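Local coordinates for protein lipoteichoic acid primase (Listeria monocytogenes, PDB 4UOP) that belongs to the sulfatase-like family and binds a magnesium ion in its extracellular catalytic domain, which has an alpha/beta fold, at residues N156-Y161 / D173-R178; G188-D193 / I219-H224; N368-E373 / G380-N385. One frame throughout, in Å; residues are numbered along the deposited sequence.

How the contacts relate
The three contacts follow one another along the chain, each closing before the next opens. Contacts 1 and 2 are neighbours, with centres about 13 Å apart. Strands 174-176, 149-153 and 214-219 are adjacent and parallel in the large mixed sheet, and 156-161 and 219-224 lie in the loops after the last two. Arg-178 of contact 1 joins them, since Arg-178 NH1 lies 2.7 Å from Phe-189 O of contact 2. Contact 3 sits on the opposite side of the chain's centre, about 32 Å from contact 1 and about 31 Å from contact 2 between centres. It belongs to a separate five-stranded antiparallel sheet. The side chain of Val-221 is about 8 Å from the magnesium ion and that of Asn-156 about 11 Å.

Contact 1: N156-Y161 / D173-R178; sequences NDASFY and DKFYDR
Arg-178 N donates to Asn-156 O at 3.1 Å, meeting that oxygen from well above the carbonyl plane. Ala-158 N donates to Asp-177 OD2, also at 3.1 Å, and uses the anti lone pair of the carboxylate. These two hydrogen bonds join the loop 156-161 to the residues just after strand 174-176. Asp-177 CG stands between its own N and carbonyl carbon (chi1 81°), and OD2 reaches the loop from there.

Strand 174-176 pairs in parallel with strand 149-153 in the large mixed sheet of this sulfatase-family domain. The loop 156-161 follows strand 149-153 and leads to helix 163-169, so the contact joins that loop to the residues that follow strand 174-176. Asp-157 to Phe-160 form a type I turn. Asp-177 is the N-cap of helix 178-181.

The contacts of the Arg-178 side chain are looser. It runs extended from CG to NE past the carboxylate of Asp-157, and Arg-178 CD lies 3.4 Å from Asp-157 OD2. The salt bridge from Asp-157 OD2 to Arg-178 NH1 is long, 3.9 Å. The carboxylate and guanidinium planes are 17° apart but make no close pair, since OD2 lies obliquely to the guanidinium. Asn-156 OD1 lies 3.2 Å from Arg-178 NH1, at the guanidinium edge. NH1 hydrogen-bonds Phe-189 O, and NE forms a salt bridge with Asp-183.

Apolar packing is small: Ala-158 CB meets Phe-175 CE1 at 3.5 Å.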
loop_
_atom_site.group_PDB
_atom_site.type_symbol
_atom_site.label_atom_id
_atom_site.label_comp_id
_atom_site.label_asym_id
_atom_site.label_seq_id
_atom_site.Cartn_x
_atom_site.Cartn_y
_atom_site.Cartn_z
ATOM N N ASN B 156 -16.715 -16.190 -4.399
ATOM C CA ASN B 156 -16.263 -15.380 -5.529
ATOM C C ASN B 156 -15.213 -16.098 -6.397
ATOM O O ASN B 156 -14.721 -17.175 -6.042
ATOM C CB ASN B 156 -15.692 -14.052 -5.032
ATOM C CG ASN B 156 -15.999 -12.894 -5.962
ATOM O OD1 ASN B 156 -16.383 -13.078 -7.125
ATOM N ND2 ASN B 156 -15.818 -11.679 -5.452
ATOM N N ASP B 157 -14.877 -15.494 -7.532
ATOM C CA ASP B 157 -13.921 -16.088 -8.469
ATOM C C ASP B 157 -12.496 -16.056 -7.915
ATOM O O ASP B 157 -12.052 -15.045 -7.399
ATOM C CB ASP B 157 -13.974 -15.363 -9.820
ATOM C CG ASP B 157 -15.313 -15.556 -10.538
ATOM O OD1 ASP B 157 -15.568 -16.667 -11.061
ATOM O OD2 ASP B 157 -16.117 -14.597 -10.594
ATOM N N ALA B 158 -11.785 -17.170 -8.040
ATOM C CA ALA B 158 -10.461 -17.323 -7.438
ATOM C C ALA B 158 -9.365 -16.533 -8.158
ATOM O O ALA B 158 -8.249 -16.434 -7.642
ATOM C CB ALA B 158 -10.074 -18.791 -7.370
ATOM N N SER B 159 -9.665 -15.949 -9.319
ATOM C CA SER B 159 -8.742 -14.961 -9.900
ATOM C C SER B 159 -8.501 -13.745 -8.973
ATOM O O SER B 159 -7.439 -13.123 -9.034
ATOM C CB SER B 159 -9.247 -14.474 -11.264
ATOM O OG SER B 159 -10.524 -13.875 -11.144
ATOM N N PHE B 160 -9.476 -13.406 -8.125
ATOM C CA PHE B 160 -9.330 -12.278 -7.183
ATOM C C PHE B 160 -8.119 -12.471 -6.267
ATOM O O PHE B 160 -7.972 -13.517 -5.621
ATOM C CB PHE B 160 -10.545 -12.132 -6.258
ATOM C CG PHE B 160 -11.614 -11.192 -6.717
ATOM C CD1 PHE B 160 -12.673 -11.657 -7.492
ATOM C CD2 PHE B 160 -11.637 -9.874 -6.279
ATOM C CE1 PHE B 160 -13.704 -10.808 -7.877
ATOM C CE2 PHE B 160 -12.664 -9.021 -6.653
ATOM C CZ PHE B 160 -13.698 -9.490 -7.457
ATOM N N TYR B 161 -7.281 -11.445 -6.205
ATOM C CA TYR B 161 -6.067 -11.438 -5.381
ATOM C C TYR B 161 -5.113 -12.596 -5.682
ATOM O O TYR B 161 -4.314 -12.977 -4.822
ATOM C CB TYR B 161 -6.416 -11.451 -3.880
ATOM C CG TYR B 161 -7.571 -10.554 -3.493
ATOM C CD1 TYR B 161 -7.599 -9.216 -3.870
ATOM C CD2 TYR B 161 -8.635 -11.049 -2.745
ATOM C CE1 TYR B 161 -8.662 -8.398 -3.516
ATOM C CE2 TYR B 161 -9.701 -10.237 -2.374
ATOM C CZ TYR B 161 -9.716 -8.916 -2.768
ATOM O OH TYR B 161 -10.784 -8.123 -2.388
ATOM N N ASP B 173 -4.922 -28.630 -0.850
ATOM C CA ASP B 173 -5.224 -29.692 -1.833
ATOM C C ASP B 173 -6.222 -29.209 -2.886
ATOM O O ASP B 173 -6.102 -29.542 -4.077
ATOM C CB ASP B 173 -5.812 -30.925 -1.148
ATOM C CG ASP B 173 -4.789 -31.688 -0.338
ATOM O OD1 ASP B 173 -3.672 -31.903 -0.840
ATOM O OD2 ASP B 173 -5.106 -32.076 0.798
ATOM N N LYS B 174 -7.214 -28.446 -2.438
ATOM C CA LYS B 174 -8.271 -27.933 -3.312
ATOM C C LYS B 174 -8.739 -26.563 -2.872
ATOM O O LYS B 174 -8.659 -26.225 -1.693
ATOM C CB LYS B 174 -9.514 -28.830 -3.255
ATOM C CG LYS B 174 -9.348 -30.195 -3.852
ATOM C CD LYS B 174 -10.671 -30.926 -3.840
ATOM C CE LYS B 174 -10.502 -32.342 -4.355
ATOM N NZ LYS B 174 -11.749 -33.117 -4.147
ATOM N N PHE B 175 -9.263 -25.788 -3.818
ATOM C CA PHE B 175 -10.054 -24.619 -3.470
ATOM C C PHE B 175 -11.350 -24.669 -4.245
ATOM O O PHE B 175 -11.387 -25.097 -5.404
ATOM C CB PHE B 175 -9.299 -23.304 -3.701
ATOM C CG PHE B 175 -8.894 -23.064 -5.117
ATOM C CD1 PHE B 175 -9.765 -22.449 -5.997
ATOM C CD2 PHE B 175 -7.638 -23.435 -5.563
ATOM C CE1 PHE B 175 -9.401 -22.233 -7.318
ATOM C CE2 PHE B 175 -7.261 -23.222 -6.888
ATOM C CZ PHE B 175 -8.150 -22.609 -7.755
ATOM N N TYR B 176 -12.418 -24.266 -3.580
ATOM C CA TYR B 176 -13.753 -24.229 -4.164
ATOM C C TYR B 176 -14.125 -22.771 -4.326
ATOM O O TYR B 176 -14.189 -22.037 -3.339
ATOM C CB TYR B 176 -14.738 -24.906 -3.233
ATOM C CG TYR B 176 -14.514 -26.387 -3.004
ATOM C CD1 TYR B 176 -13.550 -26.836 -2.106
ATOM C CD2 TYR B 176 -15.284 -27.342 -3.680
ATOM C CE1 TYR B 176 -13.359 -28.186 -1.887
ATOM C CE2 TYR B 176 -15.107 -28.694 -3.453
ATOM C CZ TYR B 176 -14.126 -29.111 -2.570
ATOM O OH TYR B 176 -13.949 -30.448 -2.344
ATOM N N ASP B 177 -14.363 -22.343 -5.564
ATOM C CA ASP B 177 -14.618 -20.941 -5.851
ATOM C C ASP B 177 -15.982 -20.777 -6.535
ATOM O O ASP B 177 -16.811 -21.688 -6.522
ATOM C CB ASP B 177 -13.456 -20.335 -6.660
ATOM C CG ASP B 177 -13.530 -20.640 -8.143
ATOM O OD1 ASP B 177 -14.147 -21.648 -8.532
ATOM O OD2 ASP B 177 -12.967 -19.841 -8.929
ATOM N N ARG B 178 -16.209 -19.616 -7.127
ATOM C CA ARG B 178 -17.517 -19.334 -7.733
ATOM C C ARG B 178 -18.033 -20.457 -8.643
ATOM O O ARG B 178 -19.208 -20.782 -8.588
ATOM C CB ARG B 178 -17.492 -18.026 -8.506
ATOM C CG ARG B 178 -18.898 -17.545 -8.842
ATOM C CD ARG B 178 -18.861 -16.286 -9.673
ATOM N NE ARG B 178 -20.125 -15.559 -9.539
ATOM C CZ ARG B 178 -20.276 -14.398 -8.909
ATOM N NH1 ARG B 178 -19.239 -13.779 -8.340
ATOM N NH2 ARG B 178 -21.482 -13.842 -8.857
#

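Contact 2: G188-D193 / I219-H224; sequences GFSPSD and ISVSSH
Ser-190 and Val-221 touch where a short two-stranded antiparallel ribbon, 186-187 with 190-191, meets the loop after strand 214-219. That strand belongs to the central sheet of the sulfatase-like fold, and the side chain of Val-221 is about 8 Å from the bound magnesium ion. Ser-190 OG lies 3.5 Å from Val-221 CG1 and bonds Thr-155. A water lies within hydrogen-bonding distance of both Pro-191 O and Ser-222 OG. Ser-192 is the N-cap of helix 193-209, and its OG also bonds Asp-185. Ser-192 CA rests against Ser-222 OG.

Asp-193, the first residue of that helix, carries most of the contact. Asp-193 N donates to Ser-222 OG at 3.0 Å. Its OD1 takes two backbone N-H groups from the type I turn 221-224. Ser-222 N reaches Asp-193 OD1 from above the carboxylate plane at 3.0 Å. Val-221 N meets the syn lone pair of Asp-193 OD1 at 2.9 Å, on an almost straight line (179°). Both oxygens are engaged, since a second water, linked to Ser-220 OG and Ser-223 OG, donates to Asp-193 OD2 at 2.8 Å.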
loop_
_atom_site.group_PDB
_atom_site.type_symbol
_atom_site.label_atom_id
_atom_site.label_comp_id
_atom_site.label_asym_id
_atom_site.label_seq_id
_atom_site.Cartn_x
_atom_site.Cartn_y
_atom_site.Cartn_z
ATOM N N GLY B 188 -24.628 -9.055 -2.823
ATOM C CA GLY B 188 -23.485 -8.306 -3.318
ATOM C C GLY B 188 -23.080 -8.839 -4.682
ATOM O O GLY B 188 -23.877 -8.804 -5.619
ATOM N N PHE B 189 -21.860 -9.358 -4.795
ATOM C CA PHE B 189 -21.336 -9.800 -6.093
ATOM C C PHE B 189 -21.137 -11.309 -6.216
ATOM O O PHE B 189 -20.616 -11.769 -7.228
ATOM C CB PHE B 189 -20.004 -9.104 -6.406
ATOM C CG PHE B 189 -20.141 -7.692 -6.887
ATOM C CD1 PHE B 189 -20.513 -7.420 -8.207
ATOM C CD2 PHE B 189 -19.857 -6.632 -6.042
ATOM C CE1 PHE B 189 -20.621 -6.118 -8.659
ATOM C CE2 PHE B 189 -19.965 -5.331 -6.492
ATOM C CZ PHE B 189 -20.347 -5.072 -7.801
ATOM N N SER B 190 -21.544 -12.082 -5.212
ATOM C CA SER B 190 -21.369 -13.530 -5.290
ATOM C C SER B 190 -22.374 -14.260 -4.386
ATOM O O SER B 190 -23.087 -13.624 -3.597
ATOM C CB SER B 190 -19.901 -13.902 -4.995
ATOM O OG SER B 190 -19.566 -13.670 -3.651
ATOM N N PRO B 191 -22.463 -15.591 -4.518
ATOM C CA PRO B 191 -23.456 -16.283 -3.723
ATOM C C PRO B 191 -23.344 -15.994 -2.222
ATOM O O PRO B 191 -22.247 -15.752 -1.698
ATOM C CB PRO B 191 -23.208 -17.753 -4.052
ATOM C CG PRO B 191 -22.657 -17.731 -5.444
ATOM C CD PRO B 191 -21.871 -16.458 -5.552
ATOM N N SER B 192 -24.491 -16.034 -1.559
ATOM C CA SER B 192 -24.616 -15.640 -0.171
ATOM C C SER B 192 -23.824 -16.560 0.745
ATOM O O SER B 192 -23.452 -17.669 0.348
ATOM C CB SER B 192 -26.084 -15.680 0.232
ATOM O OG SER B 192 -26.570 -17.007 0.194
ATOM N N ASP B 193 -23.585 -16.094 1.972
ATOM C CA ASP B 193 -23.028 -16.952 3.014
ATOM C C ASP B 193 -23.888 -18.209 3.216
ATOM O O ASP B 193 -23.355 -19.257 3.544
ATOM C CB ASP B 193 -22.910 -16.216 4.352
ATOM C CG ASP B 193 -21.842 -15.128 4.352
ATOM O OD1 ASP B 193 -21.081 -14.966 3.365
ATOM O OD2 ASP B 193 -21.769 -14.423 5.376
ATOM N N ILE B 219 -14.274 -18.624 3.759
ATOM C CA ILE B 219 -14.121 -17.188 3.741
ATOM C C ILE B 219 -15.505 -16.617 3.414
ATOM O O ILE B 219 -15.958 -16.807 2.350
ATOM C CB ILE B 219 -13.123 -16.740 2.651
ATOM C CG1 ILE B 219 -11.845 -17.570 2.743
ATOM C CG2 ILE B 219 -12.766 -15.293 2.780
ATOM C CD1 ILE B 219 -11.109 -17.302 3.987
ATOM N N SER B 220 -16.118 -15.929 4.365
ATOM C CA SER B 220 -17.442 -15.342 4.180
ATOM C C SER B 220 -17.389 -14.096 3.323
ATOM O O SER B 220 -16.323 -13.609 3.081
ATOM C CB SER B 220 -18.103 -15.047 5.510
ATOM O OG SER B 220 -17.688 -13.851 5.998
ATOM N N VAL B 221 -18.527 -13.637 2.803
ATOM C CA VAL B 221 -18.498 -12.483 1.949
ATOM C C VAL B 221 -19.700 -11.558 2.026
ATOM O O VAL B 221 -19.619 -10.495 1.587
ATOM C CB VAL B 221 -18.183 -12.861 0.495
ATOM C CG1 VAL B 221 -19.419 -13.323 -0.196
ATOM C CG2 VAL B 221 -17.569 -11.716 -0.264
ATOM N N SER B 222 -20.790 -12.034 2.577
ATOM C CA SER B 222 -22.038 -11.281 2.529
ATOM C C SER B 222 -21.973 -9.951 3.290
ATOM O O SER B 222 -22.724 -9.055 3.026
ATOM C CB SER B 222 -23.225 -12.118 2.985
ATOM O OG SER B 222 -23.482 -13.131 2.084
ATOM N N SER B 223 -21.115 -9.897 4.287
ATOM C CA SER B 223 -20.924 -8.671 5.045
ATOM C C SER B 223 -19.778 -7.784 4.506
ATOM O O SER B 223 -19.267 -6.905 5.224
ATOM C CB SER B 223 -20.775 -8.983 6.538
ATOM O OG SER B 223 -19.797 -10.003 6.753
ATOM N N HIS B 224 -19.401 -7.973 3.242
ATOM C CA HIS B 224 -18.467 -7.061 2.559
ATOM C C HIS B 224 -19.221 -5.762 2.247
ATOM O O HIS B 224 -20.433 -5.797 1.974
ATOM C CB HIS B 224 -17.977 -7.669 1.240
ATOM C CG HIS B 224 -16.685 -7.099 0.734
ATOM N ND1 HIS B 224 -16.594 -5.879 0.097
ATOM C CD2 HIS B 224 -15.423 -7.590 0.781
ATOM C CE1 HIS B 224 -15.335 -5.653 -0.246
ATOM N NE2 HIS B 224 -14.603 -6.677 0.160
HETATM O O HOH W 1 -22.611 -12.889 -0.552
HETATM O O HOH W 2 -19.910 -12.377 5.586
#

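Contact 3: N368-E373 / G380-N385; sequences NNYVPE and GSYFTN
A beta hairpin brings strands 371-373 and 381-383 together at one edge of a five-stranded antiparallel sheet. Val-371 and Phe-383 form a hydrogen-bonded pair. Val-371 N donates to Phe-383 O at 2.8 Å, in the carbonyl plane, and Phe-383 N returns a bond to Val-371 O at 3.0 Å. Pro-372 and Tyr-382 make the next, non-hydrogen-bonded pair. Pro-372 CA makes a CA-H...O contact with Ser-381 O, and Tyr-382 CA makes one with Val-371 O. Glu-373 N donates to Ser-381 O at 2.9 Å. A water bound to Gly-380 N donates to Glu-373 O and Ser-381 O.

On the Pro-372 side of the sheet, Tyr-370 turns an edge toward the face of Tyr-382. This T-shaped pair has centroids 5.8 Å apart and planes at 67°. On the Val-371 side, Glu-373 is bent at chi2 (-74°), which brings CG and OE2 to the CE2 corner of the Phe-383 ring, the two side chains crossing at about a right angle. Glu-373 CG lies 3.4 Å from Phe-383 CE2, and Glu-373 OE2 is 3.3 Å from that same carbon.

Strand 381-383 continues the sheet to strand 387-390, while 371-373 is an outermost strand of it within this chain. Helix 412-433 covers Tyr-370, Pro-372 and Tyr-382. Phe-383 packs on helix 312-315 and stacks with Phe-100. Tyr-370 OH reaches Lys-41 O at the end of helix 34-41.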
loop_
_atom_site.group_PDB
_atom_site.type_symbol
_atom_site.label_atom_id
_atom_site.label_comp_id
_atom_site.label_asym_id
_atom_site.label_seq_id
_atom_site.Cartn_x
_atom_site.Cartn_y
_atom_site.Cartn_z
ATOM N N ASN B 368 2.818 -12.637 27.444
ATOM C CA ASN B 368 3.344 -11.320 27.118
ATOM C C ASN B 368 3.430 -11.105 25.608
ATOM O O ASN B 368 4.293 -10.390 25.119
ATOM C CB ASN B 368 4.721 -11.101 27.788
ATOM C CG ASN B 368 5.747 -12.169 27.415
ATOM O OD1 ASN B 368 5.399 -13.258 26.950
ATOM N ND2 ASN B 368 7.026 -11.869 27.652
ATOM N N ASN B 369 2.524 -11.730 24.859
ATOM C CA ASN B 369 2.531 -11.579 23.403
ATOM C C ASN B 369 2.217 -10.133 23.005
ATOM O O ASN B 369 1.616 -9.383 23.773
ATOM C CB ASN B 369 1.554 -12.564 22.762
ATOM C CG ASN B 369 1.711 -12.660 21.259
ATOM O OD1 ASN B 369 2.811 -12.555 20.721
ATOM N ND2 ASN B 369 0.601 -12.876 20.574
ATOM N N TYR B 370 2.704 -9.725 21.840
ATOM C CA TYR B 370 2.358 -8.427 21.285
ATOM C C TYR B 370 2.233 -8.560 19.782
ATOM O O TYR B 370 2.674 -9.547 19.210
ATOM C CB TYR B 370 3.391 -7.364 21.675
ATOM C CG TYR B 370 4.784 -7.645 21.192
ATOM C CD1 TYR B 370 5.629 -8.477 21.916
ATOM C CD2 TYR B 370 5.260 -7.081 20.020
ATOM C CE1 TYR B 370 6.894 -8.756 21.474
ATOM C CE2 TYR B 370 6.545 -7.351 19.576
ATOM C CZ TYR B 370 7.352 -8.184 20.316
ATOM O OH TYR B 370 8.630 -8.460 19.897
ATOM N N VAL B 371 1.608 -7.579 19.150
ATOM C CA VAL B 371 1.294 -7.663 17.731
ATOM C C VAL B 371 1.817 -6.448 16.978
ATOM O O VAL B 371 1.236 -5.355 17.095
ATOM C CB VAL B 371 -0.235 -7.764 17.511
ATOM C CG1 VAL B 371 -0.526 -7.991 16.050
ATOM C CG2 VAL B 371 -0.826 -8.885 18.357
ATOM N N PRO B 372 2.911 -6.623 16.201
ATOM C CA PRO B 372 3.384 -5.573 15.306
ATOM C C PRO B 372 2.361 -5.217 14.221
ATOM O O PRO B 372 1.665 -6.105 13.725
ATOM C CB PRO B 372 4.633 -6.191 14.675
ATOM C CG PRO B 372 5.089 -7.194 15.671
ATOM C CD PRO B 372 3.825 -7.779 16.207
ATOM N N GLU B 373 2.309 -3.937 13.844
ATOM C CA GLU B 373 1.423 -3.466 12.783
ATOM C C GLU B 373 2.201 -2.658 11.769
ATOM O O GLU B 373 3.244 -2.108 12.088
ATOM C CB GLU B 373 0.307 -2.619 13.383
ATOM C CG GLU B 373 -0.589 -3.386 14.346
ATOM C CD GLU B 373 -1.538 -4.349 13.664
ATOM O OE1 GLU B 373 -1.708 -4.279 12.433
ATOM O OE2 GLU B 373 -2.129 -5.186 14.369
ATOM N N GLY B 380 7.275 -0.562 13.394
ATOM C CA GLY B 380 7.655 -0.492 14.798
ATOM C C GLY B 380 6.465 -0.238 15.713
ATOM O O GLY B 380 6.602 -0.289 16.932
ATOM N N SER B 381 5.309 0.083 15.126
ATOM C CA SER B 381 4.079 0.164 15.881
ATOM C C SER B 381 3.677 -1.222 16.357
ATOM O O SER B 381 3.853 -2.197 15.625
ATOM C CB SER B 381 2.947 0.697 15.003
ATOM O OG SER B 381 3.191 2.000 14.553
ATOM N N TYR B 382 3.101 -1.309 17.558
ATOM C CA TYR B 382 2.619 -2.593 18.080
ATOM C C TYR B 382 1.560 -2.443 19.171
ATOM O O TYR B 382 1.473 -1.397 19.839
ATOM C CB TYR B 382 3.787 -3.442 18.599
ATOM C CG TYR B 382 4.515 -2.818 19.750
ATOM C CD1 TYR B 382 4.070 -2.990 21.043
ATOM C CD2 TYR B 382 5.653 -2.035 19.545
ATOM C CE1 TYR B 382 4.725 -2.411 22.111
ATOM C CE2 TYR B 382 6.315 -1.445 20.611
ATOM C CZ TYR B 382 5.850 -1.647 21.890
ATOM O OH TYR B 382 6.480 -1.074 22.967
ATOM N N PHE B 383 0.785 -3.506 19.357
ATOM C CA PHE B 383 -0.213 -3.606 20.422
ATOM C C PHE B 383 0.193 -4.657 21.448
ATOM O O PHE B 383 0.563 -5.755 21.065
ATOM C CB PHE B 383 -1.564 -4.057 19.874
ATOM C CG PHE B 383 -2.114 -3.204 18.774
ATOM C CD1 PHE B 383 -2.216 -1.839 18.915
ATOM C CD2 PHE B 383 -2.607 -3.789 17.618
ATOM C CE1 PHE B 383 -2.764 -1.059 17.900
ATOM C CE2 PHE B 383 -3.160 -3.026 16.606
ATOM C CZ PHE B 383 -3.233 -1.654 16.742
ATOM N N THR B 384 0.105 -4.334 22.743
ATOM C CA THR B 384 0.283 -5.332 23.804
ATOM C C THR B 384 -1.053 -5.591 24.489
ATOM O O THR B 384 -2.083 -5.099 24.025
ATOM C CB THR B 384 1.342 -4.909 24.847
ATOM O OG1 THR B 384 0.773 -3.979 25.770
ATOM C CG2 THR B 384 2.555 -4.313 24.180
ATOM N N ASN B 385 -1.049 -6.330 25.595
ATOM C CA ASN B 385 -2.274 -6.479 26.382
ATOM C C ASN B 385 -2.674 -5.265 27.236
ATOM O O ASN B 385 -3.775 -5.241 27.787
ATOM C CB ASN B 385 -2.230 -7.730 27.272
ATOM C CG ASN B 385 -1.102 -7.701 28.292
ATOM O OD1 ASN B 385 -0.725 -6.658 28.796
ATOM N ND2 ASN B 385 -0.560 -8.867 28.593
HETATM O O HOH W 3 1.364 -8.067 26.049
HETATM O O HOH W 4 5.611 -2.713 13.544
#